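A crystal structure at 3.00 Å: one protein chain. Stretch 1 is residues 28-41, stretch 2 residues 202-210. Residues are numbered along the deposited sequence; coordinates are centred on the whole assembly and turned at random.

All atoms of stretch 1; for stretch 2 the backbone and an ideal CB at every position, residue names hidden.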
# COMPACT_ATOMS: atom_id res chain seq x y z
N ASP C 28 -22.36 7.59 5.56
CA ASP C 28 -23.47 8.31 4.94
C ASP C 28 -24.68 7.39 4.78
O ASP C 28 -25.81 7.78 5.07
CB ASP C 28 -23.07 8.88 3.57
CG ASP C 28 -22.17 10.10 3.68
OD1 ASP C 28 -22.26 10.83 4.70
OD2 ASP C 28 -21.39 10.35 2.74
N LEU C 29 -24.43 6.16 4.33
CA LEU C 29 -25.50 5.19 4.13
C LEU C 29 -26.25 4.98 5.44
O LEU C 29 -27.47 5.09 5.46
CB LEU C 29 -24.94 3.85 3.65
CG LEU C 29 -25.96 2.80 3.19
CD1 LEU C 29 -26.63 3.23 1.90
CD2 LEU C 29 -25.25 1.50 2.98
N LEU C 30 -25.54 4.70 6.53
CA LEU C 30 -26.19 4.50 7.82
C LEU C 30 -26.99 5.73 8.23
O LEU C 30 -28.06 5.63 8.84
CB LEU C 30 -25.16 4.19 8.92
CG LEU C 30 -25.79 3.85 10.28
CD1 LEU C 30 -26.36 2.47 10.22
CD2 LEU C 30 -24.76 3.94 11.39
N ALA C 31 -26.47 6.91 7.89
CA ALA C 31 -27.15 8.14 8.22
C ALA C 31 -28.52 8.14 7.55
O ALA C 31 -29.51 8.54 8.15
CB ALA C 31 -26.32 9.34 7.77
N HIS C 32 -28.58 7.67 6.31
CA HIS C 32 -29.86 7.63 5.62
C HIS C 32 -30.88 6.78 6.33
O HIS C 32 -32.05 7.14 6.42
CB HIS C 32 -29.68 7.13 4.19
CG HIS C 32 -29.37 8.23 3.23
ND1 HIS C 32 -30.32 9.14 2.82
CD2 HIS C 32 -28.20 8.62 2.67
CE1 HIS C 32 -29.75 10.05 2.05
NE2 HIS C 32 -28.46 9.76 1.94
N ALA C 33 -30.43 5.65 6.86
CA ALA C 33 -31.32 4.76 7.58
C ALA C 33 -31.78 5.43 8.88
O ALA C 33 -32.97 5.41 9.20
CB ALA C 33 -30.61 3.46 7.89
N LEU C 34 -30.84 6.02 9.62
CA LEU C 34 -31.15 6.66 10.89
C LEU C 34 -32.12 7.82 10.72
O LEU C 34 -33.08 7.94 11.48
CB LEU C 34 -29.87 7.15 11.57
CG LEU C 34 -28.86 6.04 11.91
CD1 LEU C 34 -27.67 6.64 12.65
CD2 LEU C 34 -29.53 4.96 12.75
N SER C 35 -31.87 8.65 9.71
CA SER C 35 -32.72 9.79 9.44
C SER C 35 -34.13 9.33 9.10
O SER C 35 -35.11 9.82 9.66
CB SER C 35 -32.13 10.59 8.27
OG SER C 35 -32.80 11.83 8.10
N VAL C 36 -34.24 8.37 8.20
CA VAL C 36 -35.54 7.86 7.80
C VAL C 36 -36.33 7.24 8.93
O VAL C 36 -37.54 7.42 9.03
CB VAL C 36 -35.40 6.82 6.69
CG1 VAL C 36 -36.77 6.23 6.35
CG2 VAL C 36 -34.77 7.46 5.47
N LEU C 37 -35.66 6.48 9.79
CA LEU C 37 -36.31 5.83 10.91
C LEU C 37 -37.03 6.85 11.79
O LEU C 37 -38.18 6.66 12.16
CB LEU C 37 -35.29 5.10 11.76
CG LEU C 37 -35.87 4.34 12.93
CD1 LEU C 37 -36.58 3.08 12.45
CD2 LEU C 37 -34.74 3.99 13.87
N VAL C 38 -36.33 7.93 12.12
CA VAL C 38 -36.89 8.97 12.96
C VAL C 38 -37.94 9.82 12.25
O VAL C 38 -38.99 10.15 12.83
CB VAL C 38 -35.76 9.88 13.51
CG1 VAL C 38 -36.22 11.32 13.60
CG2 VAL C 38 -35.34 9.39 14.87
N ASP C 39 -37.67 10.19 11.01
CA ASP C 39 -38.60 11.01 10.27
C ASP C 39 -40.01 10.43 10.24
O ASP C 39 -40.97 11.12 10.58
CB ASP C 39 -38.12 11.22 8.83
CG ASP C 39 -36.91 12.12 8.74
OD1 ASP C 39 -36.87 13.14 9.46
OD2 ASP C 39 -36.00 11.80 7.94
N ARG C 40 -40.14 9.17 9.84
CA ARG C 40 -41.46 8.56 9.76
C ARG C 40 -42.07 8.13 11.10
O ARG C 40 -43.24 7.77 11.16
CB ARG C 40 -41.43 7.38 8.80
CG ARG C 40 -40.34 6.38 9.07
CD ARG C 40 -40.41 5.22 8.09
NE ARG C 40 -40.17 5.59 6.69
CZ ARG C 40 -40.11 4.71 5.70
NH1 ARG C 40 -40.27 3.41 5.96
NH2 ARG C 40 -39.89 5.11 4.45
N SER C 41 -41.28 8.16 12.16
CA SER C 41 -41.76 7.76 13.48
C SER C 41 -42.51 8.88 14.19
O SER C 41 -43.41 8.63 15.00
CB SER C 41 -40.58 7.36 14.37
OG SER C 41 -39.86 8.52 14.77
N UNK C 202 -42.40 -2.63 0.17
CA UNK C 202 -42.64 -1.20 0.08
C UNK C 202 -42.65 -0.45 1.42
O UNK C 202 -42.24 0.70 1.49
CB UNK C 202 -43.98 -0.97 -0.63
N UNK C 203 -43.12 -1.10 2.47
CA UNK C 203 -43.18 -0.46 3.79
C UNK C 203 -41.84 -0.30 4.49
O UNK C 203 -41.52 0.79 4.98
CB UNK C 203 -44.11 -1.27 4.70
N UNK C 204 -41.08 -1.39 4.54
CA UNK C 204 -39.79 -1.41 5.22
C UNK C 204 -38.62 -0.76 4.48
O UNK C 204 -37.64 -0.35 5.11
CB UNK C 204 -39.42 -2.86 5.52
N UNK C 205 -38.70 -0.65 3.15
CA UNK C 205 -37.61 -0.06 2.38
C UNK C 205 -37.69 1.46 2.14
O UNK C 205 -38.76 2.00 1.83
CB UNK C 205 -37.54 -0.76 1.02
N UNK C 206 -36.56 2.14 2.31
CA UNK C 206 -36.47 3.59 2.09
C UNK C 206 -35.41 3.83 1.02
O UNK C 206 -34.24 3.51 1.21
CB UNK C 206 -36.13 4.34 3.38
N UNK C 207 -35.80 4.41 -0.13
CA UNK C 207 -34.90 4.70 -1.25
C UNK C 207 -33.68 5.53 -0.89
O UNK C 207 -33.76 6.46 -0.09
CB UNK C 207 -35.68 5.43 -2.35
N UNK C 208 -32.56 5.20 -1.53
CA UNK C 208 -31.29 5.89 -1.31
C UNK C 208 -30.84 6.64 -2.57
O UNK C 208 -30.66 6.03 -3.63
CB UNK C 208 -30.21 4.89 -0.88
N UNK C 209 -30.65 7.96 -2.47
CA UNK C 209 -30.22 8.75 -3.63
C UNK C 209 -28.75 8.53 -3.91
O UNK C 209 -27.92 8.67 -3.02
CB UNK C 209 -30.49 10.24 -3.41
N UNK C 210 -28.42 8.18 -5.14
CA UNK C 210 -27.04 7.95 -5.53
C UNK C 210 -26.69 9.03 -6.53
O UNK C 210 -27.48 9.32 -7.41
CB UNK C 210 -26.83 6.55 -6.11

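Stretch 1 is a helix, and the residues it turns to the second chain segment, Leu29, His32, Val36 and Arg40, recur every three or four positions, as expected for one face of a helix.

At position 202 the ideal CB has nothing of the helix within 5.5 Å, so stretch 1 sets no preference here; the residue is Gln202, which makes no contact. Position 203 has helical backbone angles, and its CB points sideways. What the helix offers here is the guanidinium of Arg40, which lies near the backbone: the carbonyl can accept a hydrogen bond whatever the side chain. An acidic residue would suit the positive surroundings, though small polar ones would serve. The residue is Asp203, and its O accepts a weak hydrogen bond from Arg40 NH1 at 3.1 Å, the N-H...O angle being only 127°. Its carboxylate stays out of contact range.

Positions 204 and 205 direct their CB atoms away, so the helix scarcely restricts the choice. They are Glu204 and Val205. The O of Val205 lies near the plane of the guanidinium, 4.2 Å from Arg40 NH2, too far for a hydrogen bond.

Position 206 is the most constrained. Its CB points toward the helix, and the ideal atom is already 3.6 Å from Val36 CG1 and 4.0 Å from Arg40 NH2. Extended angles of -121/118 suit a beta-branched residue, and the methyls of Val36 favour an apolar one; valine, isoleucine or threonine are plausible. The residue is Val206, with chi1 in p. Its CG2 approaches Val36 CG2 to 3.2 Å, a very tight methyl contact, and also lies 4.0 Å from Arg40 NH2.

Position 207 points away from the helix, and its phi of -55° is compatible with proline. Pro207 is found there.

At 208 a strand begins. The CB points sideways, with Leu29 CD1 4.8 Å from the ideal atom and His32 CG at 5.4 Å, leaving room for a medium-sized apolar group; valine, isoleucine or leucine would do. Val208 places CG1 4.3 Å from Leu29 CD1, a looser apolar contact than that at 206.

Position 209 has phi -76°, which admits proline, and no helix atom near its ideal CB; the histidine ring is the nearby feature. In Pro209 the ring closes back toward the backbone nitrogen, bringing CD to 3.7 Å from His32 CE1.

Position 210 is out of reach, and its extended angles suit a beta-branched residue: Val210.

Stretch 2 202-210: QDEVVPVPV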
# COMPACT_ATOMS: atom_id res chain seq x y z
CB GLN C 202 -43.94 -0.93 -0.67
CG GLN C 202 -43.97 0.45 -1.31
CD GLN C 202 -45.38 0.96 -1.55
OE1 GLN C 202 -46.21 1.00 -0.64
NE2 GLN C 202 -45.65 1.37 -2.78
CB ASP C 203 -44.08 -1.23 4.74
CG ASP C 203 -45.53 -1.14 4.36
OD1 ASP C 203 -45.84 -0.52 3.32
OD2 ASP C 203 -46.36 -1.68 5.12
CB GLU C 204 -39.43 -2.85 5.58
CG GLU C 204 -39.16 -3.72 4.37
CD GLU C 204 -38.89 -5.17 4.73
OE1 GLU C 204 -39.86 -5.90 5.06
OE2 GLU C 204 -37.72 -5.59 4.68
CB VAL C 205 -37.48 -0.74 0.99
CG1 VAL C 205 -36.34 -0.13 0.21
CG2 VAL C 205 -37.28 -2.24 1.16
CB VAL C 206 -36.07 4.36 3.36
CG1 VAL C 206 -34.62 4.03 3.77
CG2 VAL C 206 -36.22 5.86 3.10
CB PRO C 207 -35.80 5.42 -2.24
CG PRO C 207 -37.15 4.84 -1.94
CD PRO C 207 -37.17 4.83 -0.44
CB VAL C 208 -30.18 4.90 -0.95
CG1 VAL C 208 -28.86 5.63 -0.82
CG2 VAL C 208 -30.52 4.18 0.34
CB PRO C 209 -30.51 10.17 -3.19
CG PRO C 209 -30.15 10.13 -1.74
CD PRO C 209 -30.77 8.82 -1.27
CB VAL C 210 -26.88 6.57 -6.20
CG1 VAL C 210 -25.43 6.33 -6.58
CG2 VAL C 210 -27.33 5.49 -5.26
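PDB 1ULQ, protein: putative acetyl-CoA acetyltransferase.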